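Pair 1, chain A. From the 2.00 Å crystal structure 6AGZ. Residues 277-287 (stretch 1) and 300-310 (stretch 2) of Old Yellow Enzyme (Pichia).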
# COMPACT_ATOMS: atom_id res chain seq x y z
N LYS A 277 10.77 5.30 18.99
CA LYS A 277 10.19 4.09 19.57
C LYS A 277 10.08 3.06 18.45
O LYS A 277 9.03 2.90 17.82
CB LYS A 277 8.84 4.37 20.22
CG LYS A 277 8.86 5.51 21.23
CD LYS A 277 7.52 5.66 21.92
CE LYS A 277 6.40 5.79 20.92
NZ LYS A 277 5.15 5.13 21.39
N ARG A 278 11.18 2.35 18.21
CA ARG A 278 11.28 1.36 17.15
C ARG A 278 11.00 -0.02 17.72
O ARG A 278 11.68 -0.46 18.65
CB ARG A 278 12.67 1.40 16.51
CG ARG A 278 13.02 0.19 15.65
CD ARG A 278 12.42 0.28 14.26
NE ARG A 278 13.01 1.37 13.48
CZ ARG A 278 12.61 1.72 12.26
NH1 ARG A 278 11.62 1.07 11.67
NH2 ARG A 278 13.20 2.72 11.63
N LEU A 279 9.98 -0.69 17.18
CA LEU A 279 9.65 -2.03 17.63
C LEU A 279 10.84 -2.97 17.40
O LEU A 279 11.68 -2.75 16.53
CB LEU A 279 8.42 -2.57 16.89
CG LEU A 279 7.09 -1.86 17.11
CD1 LEU A 279 5.97 -2.59 16.38
CD2 LEU A 279 6.78 -1.74 18.60
N ALA A 280 10.90 -4.03 18.22
CA ALA A 280 11.93 -5.04 18.03
C ALA A 280 11.85 -5.65 16.64
O ALA A 280 12.86 -5.79 15.95
CB ALA A 280 11.81 -6.11 19.11
N TYR A 281 10.64 -6.01 16.21
CA TYR A 281 10.43 -6.54 14.87
C TYR A 281 8.95 -6.47 14.54
O TYR A 281 8.10 -6.34 15.43
CB TYR A 281 10.94 -7.98 14.75
CG TYR A 281 10.24 -8.98 15.66
CD1 TYR A 281 10.70 -9.20 16.95
CD2 TYR A 281 9.15 -9.71 15.21
CE1 TYR A 281 10.07 -10.12 17.78
CE2 TYR A 281 8.51 -10.62 16.03
CZ TYR A 281 8.98 -10.82 17.32
OH TYR A 281 8.35 -11.73 18.14
N VAL A 282 8.65 -6.55 13.25
CA VAL A 282 7.29 -6.69 12.74
C VAL A 282 7.21 -8.03 12.02
O VAL A 282 8.00 -8.30 11.11
CB VAL A 282 6.90 -5.53 11.81
CG1 VAL A 282 5.55 -5.81 11.16
CG2 VAL A 282 6.86 -4.22 12.57
N SER A 283 6.25 -8.86 12.42
CA SER A 283 6.11 -10.21 11.89
C SER A 283 5.04 -10.23 10.81
O SER A 283 3.92 -9.75 11.03
CB SER A 283 5.76 -11.20 12.99
OG SER A 283 5.70 -12.52 12.49
N ILE A 284 5.38 -10.77 9.64
CA ILE A 284 4.49 -10.82 8.49
C ILE A 284 4.48 -12.23 7.91
O ILE A 284 5.46 -12.97 7.98
CB ILE A 284 4.87 -9.78 7.40
CG1 ILE A 284 6.16 -10.19 6.69
CG2 ILE A 284 5.02 -8.40 8.01
CD1 ILE A 284 6.52 -9.26 5.54
N VAL A 285 3.34 -12.58 7.31
CA VAL A 285 3.10 -13.90 6.75
C VAL A 285 3.15 -13.79 5.23
O VAL A 285 2.45 -12.96 4.63
CB VAL A 285 1.75 -14.46 7.21
CG1 VAL A 285 1.35 -15.65 6.36
CG2 VAL A 285 1.82 -14.85 8.68
N GLU A 286 3.98 -14.63 4.61
CA GLU A 286 4.08 -14.63 3.16
C GLU A 286 2.83 -15.25 2.55
O GLU A 286 2.35 -16.29 3.02
CB GLU A 286 5.33 -15.39 2.71
CG GLU A 286 6.63 -14.73 3.13
CD GLU A 286 6.75 -13.31 2.62
OE1 GLU A 286 6.74 -13.11 1.38
OE2 GLU A 286 6.86 -12.38 3.45
N PRO A 287 2.27 -14.64 1.49
CA PRO A 287 1.05 -15.07 0.78
C PRO A 287 1.03 -16.56 0.45
O PRO A 287 2.02 -17.08 -0.07
CB PRO A 287 1.08 -14.22 -0.50
CG PRO A 287 2.41 -13.49 -0.49
CD PRO A 287 2.82 -13.40 0.93
N GLU A 300 -0.65 -11.08 -4.99
CA GLU A 300 -0.29 -10.81 -3.61
C GLU A 300 1.22 -10.88 -3.41
O GLU A 300 1.87 -11.83 -3.85
CB GLU A 300 -0.98 -11.80 -2.67
CG GLU A 300 -2.50 -11.79 -2.76
CD GLU A 300 -3.16 -12.73 -1.76
OE1 GLU A 300 -2.43 -13.50 -1.10
OE2 GLU A 300 -4.40 -12.69 -1.64
N ASP A 301 1.77 -9.86 -2.76
CA ASP A 301 3.20 -9.78 -2.51
C ASP A 301 3.45 -8.77 -1.39
O ASP A 301 2.85 -7.69 -1.39
CB ASP A 301 3.97 -9.39 -3.77
CG ASP A 301 5.47 -9.58 -3.63
OD1 ASP A 301 6.11 -8.75 -2.95
OD2 ASP A 301 6.00 -10.55 -4.20
N ASN A 302 4.33 -9.12 -0.46
CA ASN A 302 4.57 -8.31 0.73
C ASN A 302 5.60 -7.20 0.52
O ASN A 302 5.94 -6.51 1.48
CB ASN A 302 5.03 -9.20 1.89
CG ASN A 302 3.89 -9.99 2.50
OD1 ASN A 302 2.72 -9.63 2.36
ND2 ASN A 302 4.23 -11.08 3.19
N SER A 303 6.08 -7.01 -0.72
CA SER A 303 7.13 -6.02 -0.96
C SER A 303 6.75 -4.64 -0.44
O SER A 303 7.56 -3.97 0.21
CB SER A 303 7.44 -5.95 -2.46
OG SER A 303 6.29 -5.62 -3.20
N TRP A 304 5.51 -4.22 -0.69
CA TRP A 304 5.07 -2.90 -0.25
C TRP A 304 5.23 -2.74 1.26
O TRP A 304 5.61 -1.67 1.74
CB TRP A 304 3.62 -2.66 -0.66
CG TRP A 304 2.66 -3.68 -0.13
CD1 TRP A 304 2.30 -4.86 -0.71
CD2 TRP A 304 1.92 -3.61 1.10
NE1 TRP A 304 1.40 -5.53 0.07
CE2 TRP A 304 1.14 -4.78 1.19
CE3 TRP A 304 1.84 -2.67 2.13
CZ2 TRP A 304 0.30 -5.04 2.27
CZ3 TRP A 304 1.00 -2.93 3.21
CH2 TRP A 304 0.24 -4.10 3.26
N MET A 305 4.95 -3.81 2.02
CA MET A 305 5.16 -3.75 3.46
C MET A 305 6.59 -3.35 3.78
O MET A 305 6.84 -2.42 4.56
CB MET A 305 4.82 -5.09 4.10
CG MET A 305 3.42 -5.59 3.76
SD MET A 305 2.93 -7.08 4.67
CE MET A 305 2.57 -6.38 6.28
N LEU A 306 7.56 -4.01 3.14
CA LEU A 306 8.96 -3.69 3.39
C LEU A 306 9.32 -2.29 2.92
O LEU A 306 10.33 -1.74 3.37
CB LEU A 306 9.87 -4.73 2.72
CG LEU A 306 9.94 -6.16 3.25
CD1 LEU A 306 11.39 -6.53 3.55
CD2 LEU A 306 9.07 -6.41 4.48
N GLN A 307 8.52 -1.71 2.02
CA GLN A 307 8.74 -0.31 1.64
C GLN A 307 8.47 0.63 2.80
O GLN A 307 9.14 1.66 2.93
CB GLN A 307 7.86 0.07 0.45
CG GLN A 307 8.37 -0.40 -0.90
CD GLN A 307 7.67 0.31 -2.05
OE1 GLN A 307 7.16 -0.32 -2.97
NE2 GLN A 307 7.64 1.64 -1.99
N ILE A 308 7.50 0.30 3.65
CA ILE A 308 7.04 1.22 4.68
C ILE A 308 7.84 1.01 5.96
O ILE A 308 8.46 1.94 6.49
CB ILE A 308 5.53 1.06 4.94
CG1 ILE A 308 4.76 1.20 3.63
CG2 ILE A 308 5.06 2.10 5.94
CD1 ILE A 308 3.29 0.86 3.75
N TRP A 309 7.83 -0.22 6.47
CA TRP A 309 8.55 -0.54 7.70
C TRP A 309 10.03 -0.73 7.39
O TRP A 309 10.40 -1.53 6.53
CB TRP A 309 7.96 -1.80 8.34
CG TRP A 309 8.73 -2.27 9.52
CD1 TRP A 309 9.55 -3.36 9.58
CD2 TRP A 309 8.76 -1.66 10.82
NE1 TRP A 309 10.09 -3.47 10.84
CE2 TRP A 309 9.62 -2.44 11.61
CE3 TRP A 309 8.15 -0.54 11.38
CZ2 TRP A 309 9.88 -2.14 12.95
CZ3 TRP A 309 8.41 -0.24 12.70
CH2 TRP A 309 9.27 -1.03 13.47
N LYS A 310 10.88 0.02 8.10
CA LYS A 310 12.31 0.02 7.85
C LYS A 310 13.11 -0.81 8.85
O LYS A 310 14.31 -1.00 8.65
CB LYS A 310 12.85 1.46 7.86
CG LYS A 310 12.16 2.39 6.89
CD LYS A 310 12.41 1.98 5.45
CE LYS A 310 11.87 3.02 4.48
NZ LYS A 310 12.18 2.67 3.07
O HOH W 1 5.71 -11.61 -0.54

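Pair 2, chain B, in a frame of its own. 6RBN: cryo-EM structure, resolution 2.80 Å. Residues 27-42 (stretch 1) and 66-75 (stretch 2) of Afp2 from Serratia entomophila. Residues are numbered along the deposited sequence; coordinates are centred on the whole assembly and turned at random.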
# COMPACT_ATOMS: atom_id res chain seq x y z
N THR B 27 18.98 74.79 27.61
CA THR B 27 19.23 74.55 29.02
C THR B 27 19.33 75.83 29.83
O THR B 27 19.74 75.78 31.00
CB THR B 27 20.52 73.74 29.19
OG1 THR B 27 21.62 74.46 28.63
CG2 THR B 27 20.39 72.40 28.49
N ALA B 28 18.98 76.97 29.25
CA ALA B 28 19.04 78.26 29.95
C ALA B 28 17.76 79.03 29.62
O ALA B 28 17.72 79.78 28.65
CB ALA B 28 20.28 79.03 29.56
N VAL B 29 16.73 78.82 30.43
CA VAL B 29 15.50 79.60 30.37
C VAL B 29 15.32 80.29 31.72
O VAL B 29 14.92 79.66 32.70
CB VAL B 29 14.29 78.71 30.03
CG1 VAL B 29 13.01 79.53 30.02
CG2 VAL B 29 14.49 78.02 28.70
N PRO B 30 15.63 81.57 31.81
CA PRO B 30 15.74 82.23 33.11
C PRO B 30 14.45 82.89 33.56
O PRO B 30 13.53 83.14 32.78
CB PRO B 30 16.81 83.29 32.85
CG PRO B 30 16.57 83.67 31.46
CD PRO B 30 16.13 82.44 30.73
N LEU B 31 14.41 83.19 34.85
CA LEU B 31 13.38 84.01 35.47
C LEU B 31 14.07 85.25 36.01
O LEU B 31 14.92 85.15 36.90
CB LEU B 31 12.64 83.24 36.57
CG LEU B 31 11.44 83.85 37.30
CD1 LEU B 31 10.49 82.76 37.69
CD2 LEU B 31 11.87 84.56 38.56
N PHE B 32 13.71 86.42 35.49
CA PHE B 32 14.26 87.68 35.97
C PHE B 32 13.31 88.27 37.00
O PHE B 32 12.21 88.71 36.65
CB PHE B 32 14.49 88.65 34.81
CG PHE B 32 15.61 88.25 33.91
CD1 PHE B 32 16.91 88.58 34.23
CD2 PHE B 32 15.36 87.55 32.75
CE1 PHE B 32 17.95 88.22 33.40
CE2 PHE B 32 16.40 87.19 31.92
CZ PHE B 32 17.69 87.52 32.24
N ALA B 33 13.72 88.27 38.26
CA ALA B 33 12.90 88.79 39.34
C ALA B 33 13.09 90.29 39.46
O ALA B 33 14.23 90.78 39.49
CB ALA B 33 13.25 88.10 40.66
N TYR B 34 11.99 91.03 39.51
CA TYR B 34 12.02 92.46 39.77
C TYR B 34 11.31 92.76 41.09
O TYR B 34 10.57 91.94 41.63
CB TYR B 34 11.40 93.26 38.62
CG TYR B 34 9.93 93.03 38.36
CD1 TYR B 34 9.51 92.02 37.51
CD2 TYR B 34 8.97 93.86 38.91
CE1 TYR B 34 8.17 91.81 37.26
CE2 TYR B 34 7.63 93.67 38.66
CZ TYR B 34 7.23 92.65 37.83
OH TYR B 34 5.89 92.45 37.58
N ASP B 35 11.56 93.97 41.59
CA ASP B 35 11.06 94.36 42.90
C ASP B 35 9.58 94.68 42.84
O ASP B 35 9.07 95.20 41.84
CB ASP B 35 11.85 95.57 43.42
CG ASP B 35 11.66 95.81 44.91
OD1 ASP B 35 10.93 95.04 45.57
OD2 ASP B 35 12.24 96.78 45.43
N SER B 36 8.88 94.37 43.93
CA SER B 36 7.45 94.65 44.02
C SER B 36 7.19 96.15 44.11
O SER B 36 6.19 96.66 43.60
CB SER B 36 6.85 93.93 45.22
OG SER B 36 7.38 94.42 46.43
N GLU B 37 8.10 96.88 44.76
CA GLU B 37 8.05 98.34 44.84
C GLU B 37 8.71 98.97 43.61
O GLU B 37 9.73 99.64 43.68
CB GLU B 37 8.71 98.80 46.14
CG GLU B 37 8.38 100.23 46.61
CD GLU B 37 9.42 101.27 46.22
OE1 GLU B 37 10.62 100.91 46.13
OE2 GLU B 37 9.05 102.45 46.02
N ASN B 38 8.15 98.67 42.45
CA ASN B 38 8.59 99.26 41.19
C ASN B 38 7.43 99.99 40.55
O ASN B 38 6.27 99.56 40.65
CB ASN B 38 9.15 98.19 40.25
CG ASN B 38 9.99 98.77 39.14
OD1 ASN B 38 10.11 99.99 39.01
ND2 ASN B 38 10.60 97.91 38.34
N THR B 39 7.73 101.10 39.87
CA THR B 39 6.70 101.99 39.37
C THR B 39 6.50 101.92 37.86
O THR B 39 5.41 102.28 37.39
CB THR B 39 7.03 103.44 39.75
OG1 THR B 39 8.28 103.81 39.16
CG2 THR B 39 7.13 103.57 41.26
N ASN B 40 7.49 101.46 37.10
CA ASN B 40 7.42 101.53 35.64
C ASN B 40 7.35 100.15 34.99
O ASN B 40 7.96 99.92 33.95
CB ASN B 40 8.60 102.34 35.09
CG ASN B 40 9.95 101.84 35.56
OD1 ASN B 40 10.05 100.82 36.25
ND2 ASN B 40 11.00 102.56 35.20
N THR B 41 6.61 99.23 35.59
CA THR B 41 6.34 97.94 34.99
C THR B 41 4.85 97.78 34.72
O THR B 41 4.01 98.43 35.35
CB THR B 41 6.82 96.78 35.87
OG1 THR B 41 6.17 96.85 37.15
CG2 THR B 41 8.31 96.83 36.06
N ILE B 42 4.54 96.92 33.75
CA ILE B 42 3.16 96.49 33.54
C ILE B 42 2.71 95.68 34.75
O ILE B 42 3.48 94.88 35.30
CB ILE B 42 3.06 95.69 32.22
CG1 ILE B 42 3.32 96.59 31.00
CG2 ILE B 42 1.70 95.03 32.04
CD1 ILE B 42 4.73 96.55 30.46
N ALA B 66 16.71 98.21 37.06
CA ALA B 66 17.52 97.00 37.06
C ALA B 66 16.93 95.86 36.25
O ALA B 66 17.67 94.96 35.84
CB ALA B 66 17.75 96.53 38.50
N PHE B 67 15.62 95.87 35.99
CA PHE B 67 15.06 94.81 35.16
C PHE B 67 15.32 95.07 33.68
O PHE B 67 15.41 94.12 32.90
CB PHE B 67 13.55 94.65 35.42
CG PHE B 67 12.70 95.78 34.89
CD1 PHE B 67 12.52 96.93 35.64
CD2 PHE B 67 12.04 95.66 33.68
CE1 PHE B 67 11.73 97.96 35.16
CE2 PHE B 67 11.26 96.69 33.20
CZ PHE B 67 11.10 97.83 33.94
N TYR B 68 15.42 96.34 33.29
CA TYR B 68 15.62 96.66 31.88
C TYR B 68 17.04 96.38 31.44
O TYR B 68 17.26 95.85 30.35
CB TYR B 68 15.27 98.13 31.62
CG TYR B 68 15.31 98.51 30.15
CD1 TYR B 68 14.24 98.20 29.32
CD2 TYR B 68 16.41 99.15 29.60
CE1 TYR B 68 14.27 98.54 27.99
CE2 TYR B 68 16.45 99.48 28.27
CZ TYR B 68 15.37 99.17 27.46
OH TYR B 68 15.39 99.50 26.13
N THR B 69 18.02 96.73 32.27
CA THR B 69 19.42 96.49 31.92
C THR B 69 19.78 95.02 32.02
O THR B 69 20.76 94.60 31.40
CB THR B 69 20.33 97.31 32.82
OG1 THR B 69 20.16 96.90 34.18
CG2 THR B 69 19.98 98.77 32.72
N SER B 70 19.02 94.24 32.78
CA SER B 70 19.26 92.80 32.81
C SER B 70 18.78 92.14 31.53
O SER B 70 19.46 91.25 30.99
CB SER B 70 18.56 92.19 34.02
OG SER B 70 19.09 92.70 35.22
N LEU B 71 17.63 92.56 31.02
CA LEU B 71 17.08 91.97 29.81
C LEU B 71 17.76 92.48 28.55
O LEU B 71 17.92 91.73 27.60
CB LEU B 71 15.58 92.23 29.75
CG LEU B 71 14.87 91.35 30.76
CD1 LEU B 71 13.47 91.79 30.95
CD2 LEU B 71 14.87 89.98 30.19
N SER B 72 18.16 93.76 28.53
CA SER B 72 18.89 94.28 27.38
C SER B 72 20.26 93.63 27.25
O SER B 72 20.76 93.48 26.13
CB SER B 72 19.03 95.79 27.49
OG SER B 72 19.84 96.14 28.58
N LEU B 73 20.87 93.24 28.37
CA LEU B 73 22.11 92.49 28.35
C LEU B 73 21.87 91.01 28.09
O LEU B 73 22.78 90.31 27.64
CB LEU B 73 22.84 92.72 29.67
CG LEU B 73 24.33 92.48 29.94
CD1 LEU B 73 24.66 91.05 30.25
CD2 LEU B 73 25.15 92.97 28.75
N TRP B 74 20.65 90.52 28.34
CA TRP B 74 20.29 89.15 28.02
C TRP B 74 20.14 88.94 26.52
O TRP B 74 20.73 88.01 25.96
CB TRP B 74 18.98 88.77 28.73
CG TRP B 74 18.44 87.43 28.31
CD1 TRP B 74 17.42 87.20 27.45
CD2 TRP B 74 18.90 86.15 28.74
NE1 TRP B 74 17.21 85.85 27.30
CE2 TRP B 74 18.11 85.19 28.09
CE3 TRP B 74 19.91 85.72 29.60
CZ2 TRP B 74 18.30 83.83 28.27
CZ3 TRP B 74 20.08 84.38 29.80
CH2 TRP B 74 19.28 83.44 29.13
N PHE B 75 19.34 89.77 25.87
CA PHE B 75 18.99 89.53 24.48
C PHE B 75 20.10 89.87 23.50
O PHE B 75 20.05 89.44 22.35
CB PHE B 75 17.73 90.30 24.08
CG PHE B 75 16.48 89.76 24.70
CD1 PHE B 75 15.94 88.56 24.26
CD2 PHE B 75 15.80 90.47 25.66
CE1 PHE B 75 14.79 88.06 24.82
CE2 PHE B 75 14.64 89.98 26.22
CZ PHE B 75 14.13 88.78 25.79

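A strand packed beside a helix in two proteins: pair 1 from Old Yellow Enzyme (Pichia), pair 2 from Afp2 of Serratia entomophila. N, CA and C atoms of 14 central residues superpose with an RMSD of 0.8 Å. In pair 2 the strand 30-34 and the helix run nearly antiparallel, at 161°, their axes 8.9 Å apart at closest approach. The start of the strand therefore lies near the end of the helical stretch. In the strands, every second residue, Val A282 and Ile A284 or Pro B30 and Phe B32, faces the other stretch; Leu A279 and its match Ala B28, in the loop before, also point toward it. Tyr B34 points toward the helix as well, while its match Glu A286 points sideways and its end comes nearer. From the other side come Asn A302, Met A305 and Trp A309, matched by Phe B67, Ser B70 and Trp B74.

Trp A309 and Trp B74 match in residue type and in role, both with chi1 t and side-chain centres 1.2 Å apart. Each indole receives an aliphatic group from the same strand position over one face of its six-membered ring. Val A282 CG2 lies 3.6 Å from the centroid of that ring in Trp A309, and Pro B30 CG lies 3.7 Å from that of Trp B74, both 19° off the normal: a valine methyl and a proline ring carbon make equivalent CH-pi contacts. Further toward the start of the first stretch, backbone atoms lie at both indole edges, Leu A279 N 3.8 Å from Trp A309 CH2 and Ala B28 O 4.0 Å from Trp B74 CH2; Leu A279 adds its CB, 3.8 Å from Trp A309 CH2. Pair 1 also covers the opposite face of its indole: Arg A278, which has no counterpart in the superposition, makes a cation-pi contact, with CZ 4.7 Å from the centroid of the six-membered ring of Trp A309.

In the middle, bulk is distributed differently. Ile A284 CG2 lies 3.6 Å from Met A305 CE, and Ile A284 CD1 lies 4.0 Å from Leu A306 CD2. In pair 2 the strand residue is the larger Phe B32 and the helix residue the small Ser B70, with Phe B32 CD1 4.0 Å from Ser B70 CB. Leu B71, which matches Leu A306 in type too, lies over one face of the Phe B32 ring, its CD2 3.6 Å from Phe B32 CD2. The ring of Phe B32 also turns its edge toward the face of Trp B74, planes at 73°.

The pairs also differ at the start of the second stretch. Asn A302 ND2 donates to Val A285 O at 3.0 Å and to Glu A286 OE2 at 2.9 Å, so one amide ties down backbone and carboxylate together; a water links Glu A286 OE1 (2.6 Å) to Asn A302 N (2.8 Å). At the matching positions Tyr B34 CB and Phe B67 CB meet at 4.1 Å, and no hydrogen bond crosses pair 2. Instead, Thr B41 CG2, from the loop after the strand, sits over one face of the Phe B67 ring, 3.9 Å from its centroid.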